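Local structure of SCO family protein (Aquifex aeolicus, 3ME7) at residues 44-49 with 87-91; 127-131 with 142-148. The protein probably binds copper and takes part in electron transfer, as a SCO1/2-family protein whose thioredoxin-like domain carries a redox-active disulfide. One frame throughout, in Å; residues are numbered along the deposited sequence.

Contact 1: 44-49 with 87-91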
loop_
_atom_site.group_PDB
_atom_site.type_symbol
_atom_site.label_atom_id
_atom_site.label_comp_id
_atom_site.label_asym_id
_atom_site.label_seq_id
_atom_site.Cartn_x
_atom_site.Cartn_y
_atom_site.Cartn_z
ATOM N N CYS A 44 7.491 3.581 10.241
ATOM C CA CYS A 44 6.093 3.380 9.831
ATOM C C CYS A 44 5.115 4.443 10.352
ATOM O O CYS A 44 4.209 4.823 9.606
ATOM C CB CYS A 44 5.579 1.965 10.103
ATOM S SG CYS A 44 6.718 0.658 9.614
ATOM N N PRO A 45 5.284 4.927 11.605
ATOM C CA PRO A 45 4.445 6.076 11.974
ATOM C C PRO A 45 4.708 7.265 11.064
ATOM O O PRO A 45 3.786 7.999 10.741
ATOM C CB PRO A 45 4.863 6.387 13.429
ATOM C CG PRO A 45 5.453 5.113 13.937
ATOM C CD PRO A 45 6.113 4.479 12.736
ATOM N N LEU A 46 5.956 7.461 10.645
ATOM C CA LEU A 46 6.269 8.589 9.766
ATOM C C LEU A 46 5.571 8.433 8.407
ATOM O O LEU A 46 4.939 9.365 7.919
ATOM C CB LEU A 46 7.784 8.768 9.610
ATOM C CG LEU A 46 8.570 8.937 10.919
ATOM C CD1 LEU A 46 10.036 9.232 10.613
ATOM C CD2 LEU A 46 7.955 10.054 11.758
ATOM N N ILE A 47 5.666 7.245 7.829
ATOM C CA ILE A 47 5.036 6.951 6.541
ATOM C C ILE A 47 3.524 7.159 6.616
ATOM O O ILE A 47 2.943 7.848 5.778
ATOM C CB ILE A 47 5.330 5.499 6.086
ATOM C CG1 ILE A 47 6.828 5.346 5.766
ATOM C CG2 ILE A 47 4.448 5.129 4.883
ATOM C CD1 ILE A 47 7.314 3.896 5.663
ATOM N N THR A 48 2.902 6.585 7.647
ATOM C CA THR A 48 1.443 6.624 7.748
ATOM C C THR A 48 0.967 8.048 8.030
ATOM O O THR A 48 0.007 8.511 7.421
ATOM C CB THR A 48 0.933 5.612 8.784
ATOM O OG1 THR A 48 1.438 4.311 8.432
ATOM C CG2 THR A 48 -0.574 5.562 8.777
ATOM N N LYS A 49 1.654 8.750 8.937
ATOM C CA LYS A 49 1.318 10.149 9.222
ATOM C C LYS A 49 1.509 11.013 7.977
ATOM O O LYS A 49 0.709 11.912 7.719
ATOM C CB LYS A 49 2.185 10.689 10.365
ATOM C CG LYS A 49 1.830 10.106 11.715
ATOM C CD LYS A 49 2.849 10.516 12.762
ATOM C CE LYS A 49 2.466 9.937 14.113
ATOM N NZ LYS A 49 3.285 10.545 15.174
ATOM N N GLU A 87 -5.468 3.312 15.690
ATOM C CA GLU A 87 -4.368 4.192 16.085
ATOM C C GLU A 87 -4.276 5.419 15.183
ATOM O O GLU A 87 -4.100 6.551 15.661
ATOM C CB GLU A 87 -3.047 3.433 16.068
ATOM C CG GLU A 87 -1.850 4.264 16.504
ATOM C CD GLU A 87 -0.634 3.422 16.747
ATOM O OE1 GLU A 87 -0.783 2.228 17.118
ATOM O OE2 GLU A 87 0.483 3.956 16.581
ATOM N N TYR A 88 -4.413 5.197 13.879
ATOM C CA TYR A 88 -4.196 6.267 12.918
ATOM C C TYR A 88 -5.500 6.862 12.393
ATOM O O TYR A 88 -5.473 7.707 11.506
ATOM C CB TYR A 88 -3.277 5.788 11.781
ATOM C CG TYR A 88 -1.856 5.522 12.240
ATOM C CD1 TYR A 88 -0.923 6.561 12.335
ATOM C CD2 TYR A 88 -1.446 4.241 12.601
ATOM C CE1 TYR A 88 0.375 6.327 12.762
ATOM C CE2 TYR A 88 -0.150 3.999 13.041
ATOM C CZ TYR A 88 0.750 5.044 13.117
ATOM O OH TYR A 88 2.032 4.790 13.529
ATOM N N GLY A 89 -6.630 6.429 12.958
ATOM C CA GLY A 89 -7.932 6.968 12.579
ATOM C C GLY A 89 -8.333 6.640 11.153
ATOM O O GLY A 89 -9.111 7.368 10.522
ATOM N N ILE A 90 -7.789 5.539 10.646
ATOM C CA ILE A 90 -8.064 5.086 9.280
ATOM C C ILE A 90 -9.500 4.544 9.186
ATOM O O ILE A 90 -9.928 3.795 10.051
ATOM C CB ILE A 90 -6.967 4.065 8.830
ATOM C CG1 ILE A 90 -5.629 4.786 8.633
ATOM C CG2 ILE A 90 -7.375 3.297 7.560
ATOM C CD1 ILE A 90 -4.419 3.866 8.612
ATOM N N ASP A 91 -10.229 4.928 8.136
ATOM C CA ASP A 91 -11.663 4.609 8.052
ATOM C C ASP A 91 -11.915 3.110 7.934
ATOM O O ASP A 91 -12.895 2.593 8.467
ATOM C CB ASP A 91 -12.337 5.368 6.895
ATOM C CG ASP A 91 -12.145 4.679 5.559
ATOM O OD1 ASP A 91 -13.068 3.995 5.104
ATOM O OD2 ASP A 91 -11.071 4.770 4.973
#
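A tyrosine just where a helix gives way to a turn can dock on a neighbouring helix with no hydrogen bond across the contact, and Y88 is a clear case. Helix 78-87 finishes in a Schellman motif whose C-prime residue, G89, has positive phi; I90 N reaches back to Q85 O. The turn leaves Y88 with its CA-CB bond directed at helix 43-52, and its ring, which also meets that of F84, lies along the helix segment 44-49. Y88 gives up 95 of the 201 Å² buried here. T48, next in buried area, lies over one ring face: its CG2 is 3.9 Å from the Y88 ring centroid and 22° off the ring normal, a CH-pi contact. The same methyl also approaches I90, with T48 CG2 4.2 Å from I90 CD1, while I90 packs further on W95 and V97 of strand 95-100. P45, one helical turn before K49, meets the far end of the tyrosine: P45 CA is 3.1 Å from Y88 OH and P45 CB 4.3 Å from Y88 CZ. K49 adds its aliphatic part at the ring edge, CG lying 4.2 Å from Y88 CE1. One residue before P45, C44 forms the redox-active disulfide with C40, and both cysteines are predicted copper ligands. The ring thus packs against the very helix that carries C44, although the sulfur itself takes no part. With no hydrogen bond or salt bridge across the segments, this joining of helix 43-52 to the turn that follows helix 78-87 in the thioredoxin-like domain rests on shape and on apolar and CH-pi packing.

Contact 2: 127-131 with 142-148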
loop_
_atom_site.group_PDB
_atom_site.type_symbol
_atom_site.label_atom_id
_atom_site.label_comp_id
_atom_site.label_asym_id
_atom_site.label_seq_id
_atom_site.Cartn_x
_atom_site.Cartn_y
_atom_site.Cartn_z
ATOM N N PRO A 127 12.894 -1.002 3.439
ATOM C CA PRO A 127 12.683 0.261 2.723
ATOM C C PRO A 127 11.417 0.999 3.124
ATOM O O PRO A 127 10.438 0.398 3.610
ATOM C CB PRO A 127 12.598 -0.157 1.246
ATOM C CG PRO A 127 12.275 -1.598 1.256
ATOM C CD PRO A 127 12.705 -2.183 2.573
ATOM N N ASN A 128 11.454 2.300 2.898
ATOM C CA ASN A 128 10.280 3.164 3.045
ATOM C C ASN A 128 9.703 3.408 1.674
ATOM O O ASN A 128 10.278 4.147 0.890
ATOM C CB ASN A 128 10.675 4.494 3.705
ATOM C CG ASN A 128 11.340 4.290 5.062
ATOM O OD1 ASN A 128 10.880 3.498 5.884
ATOM N ND2 ASN A 128 12.429 4.983 5.294
ATOM N N VAL A 129 8.564 2.788 1.380
ATOM C CA VAL A 129 8.041 2.853 0.032
ATOM C C VAL A 129 6.517 2.866 0.012
ATOM O O VAL A 129 5.872 2.233 0.848
ATOM C CB VAL A 129 8.582 1.691 -0.853
ATOM C CG1 VAL A 129 8.068 0.339 -0.356
ATOM C CG2 VAL A 129 8.205 1.927 -2.328
ATOM N N VAL A 130 5.956 3.617 -0.941
ATOM C CA VAL A 130 4.550 3.524 -1.273
ATOM C C VAL A 130 4.505 3.156 -2.744
ATOM O O VAL A 130 5.287 3.673 -3.545
ATOM C CB VAL A 130 3.834 4.873 -0.984
ATOM C CG1 VAL A 130 2.432 4.918 -1.575
ATOM C CG2 VAL A 130 3.756 5.085 0.519
ATOM N N VAL A 131 3.624 2.223 -3.100
ATOM C CA VAL A 131 3.576 1.710 -4.461
ATOM C C VAL A 131 2.228 2.107 -5.043
ATOM O O VAL A 131 1.193 1.998 -4.372
ATOM C CB VAL A 131 3.735 0.169 -4.527
ATOM C CG1 VAL A 131 3.878 -0.300 -5.991
ATOM C CG2 VAL A 131 4.947 -0.310 -3.726
ATOM N N TYR A 142 6.713 4.096 -7.914
ATOM C CA TYR A 142 7.175 3.907 -6.551
ATOM C C TYR A 142 7.511 5.277 -5.986
ATOM O O TYR A 142 8.158 6.096 -6.667
ATOM C CB TYR A 142 8.458 3.081 -6.526
ATOM C CG TYR A 142 8.287 1.618 -6.811
ATOM C CD1 TYR A 142 7.827 0.745 -5.824
ATOM C CD2 TYR A 142 8.604 1.087 -8.058
ATOM C CE1 TYR A 142 7.673 -0.603 -6.070
ATOM C CE2 TYR A 142 8.470 -0.281 -8.310
ATOM C CZ TYR A 142 8.006 -1.119 -7.305
ATOM O OH TYR A 142 7.856 -2.446 -7.548
ATOM N N ILE A 143 7.077 5.519 -4.753
ATOM C CA ILE A 143 7.339 6.778 -4.054
ATOM C C ILE A 143 8.055 6.397 -2.773
ATOM O O ILE A 143 7.472 5.770 -1.897
ATOM C CB ILE A 143 6.051 7.582 -3.758
ATOM C CG1 ILE A 143 5.339 7.942 -5.079
ATOM C CG2 ILE A 143 6.352 8.834 -2.915
ATOM C CD1 ILE A 143 3.922 8.431 -4.891
ATOM N N TYR A 144 9.330 6.769 -2.679
ATOM C CA TYR A 144 10.149 6.370 -1.535
ATOM C C TYR A 144 10.271 7.453 -0.491
ATOM O O TYR A 144 10.061 8.630 -0.772
ATOM C CB TYR A 144 11.547 5.971 -1.999
ATOM C CG TYR A 144 11.540 4.715 -2.833
ATOM C CD1 TYR A 144 11.453 3.470 -2.229
ATOM C CD2 TYR A 144 11.608 4.777 -4.221
ATOM C CE1 TYR A 144 11.433 2.295 -2.994
ATOM C CE2 TYR A 144 11.569 3.611 -4.995
ATOM C CZ TYR A 144 11.482 2.386 -4.365
ATOM O OH TYR A 144 11.447 1.209 -5.106
ATOM N N GLY A 145 10.610 7.013 0.716
ATOM C CA GLY A 145 10.887 7.912 1.826
ATOM C C GLY A 145 9.701 8.104 2.738
ATOM O O GLY A 145 8.724 7.332 2.702
ATOM N N VAL A 146 9.802 9.123 3.577
ATOM C CA VAL A 146 8.799 9.365 4.614
ATOM C C VAL A 146 8.309 10.814 4.605
ATOM O O VAL A 146 7.495 11.186 5.451
ATOM C CB VAL A 146 9.319 8.997 6.034
ATOM C CG1 VAL A 146 9.866 7.575 6.068
ATOM C CG2 VAL A 146 10.395 9.968 6.496
ATOM N N ASN A 147 8.819 11.617 3.673
ATOM C CA ASN A 147 8.530 13.054 3.598
ATOM C C ASN A 147 7.883 13.367 2.253
ATOM O O ASN A 147 8.536 13.914 1.368
ATOM C CB ASN A 147 9.830 13.877 3.769
ATOM C CG ASN A 147 10.531 13.633 5.112
ATOM O OD1 ASN A 147 9.909 13.709 6.174
ATOM N ND2 ASN A 147 11.844 13.361 5.067
ATOM N N TYR A 148 6.609 12.999 2.104
ATOM C CA TYR A 148 5.943 13.004 0.790
ATOM C C TYR A 148 5.549 14.392 0.332
ATOM O O TYR A 148 5.152 15.244 1.144
ATOM C CB TYR A 148 4.727 12.061 0.776
ATOM C CG TYR A 148 5.052 10.651 1.208
ATOM C CD1 TYR A 148 6.178 9.996 0.710
ATOM C CD2 TYR A 148 4.231 9.959 2.101
ATOM C CE1 TYR A 148 6.489 8.711 1.106
ATOM C CE2 TYR A 148 4.542 8.668 2.512
ATOM C CZ TYR A 148 5.659 8.047 2.007
ATOM O OH TYR A 148 5.980 6.776 2.409
#
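Antiparallel pairing alternates between hydrogen-bonded and non-hydrogen-bonded positions, and the run from N128 to V131 spells this out. N128 O accepts from G145 N at 2.9 Å, just beyond the paired strands, and also receives a CA-H...O contact from Y144 CA at 3.3 Å. The side chain of N128 turns to V146, its ND2 lying 3.7 Å from V146 CG1. V129 faces Y144 in a non-hydrogen-bonded pair; its CG2 sits 3.3 Å from Y144 CE1 and 3.7 Å from Y142 CD1, at the edge of the latter ring. At V130 the backbone bonds in both directions, V130 N to I143 O and I143 N to V130 O, each 2.8 Å. The side chain of V130 shares the other face with I143, where F153 of helix 150-160 touches both, and V130 CG2 lies 3.8 Å from Y148 CZ as the chain curls back. V131 returns to the face of V129, its CG2 3.6 Å from CE1 of Y142, whose hydroxyl is hydrogen-bonded to S2 N. Through its backbone V131 also pairs with L33, so strand 129-133 is bonded on both flanks. The axes of 129-131 and 142-144 approach to 4.7 Å, their N-to-C directions 161° apart. This is the closing beta hairpin of a thioredoxin-like sheet, with H126, a predicted copper ligand, just ahead of its first strand.

Helix 43-52 brings the two contacts together: in contact 1 it receives Y88 on the side of P45 and T48, while L46 and I47 lean on contact 2. I47 CG2 lies 3.3 Å from Y148 OH and I47 CG1 3.8 Å from V146 CG1, both by packing. Both contacts are partly buried, with exposed residues at their margins, K49 in one and Y144 in the other. Their chemistry follows their place in the fold: helix against post-helical turn relies on side chains, whereas the neighbouring strands of contact 2 are joined by backbone hydrogen bonds and bury more than twice the surface. Segment 44-49 holds one predicted copper ligand, C44, whereas contact 2 only borders the site, through N128 beside H126.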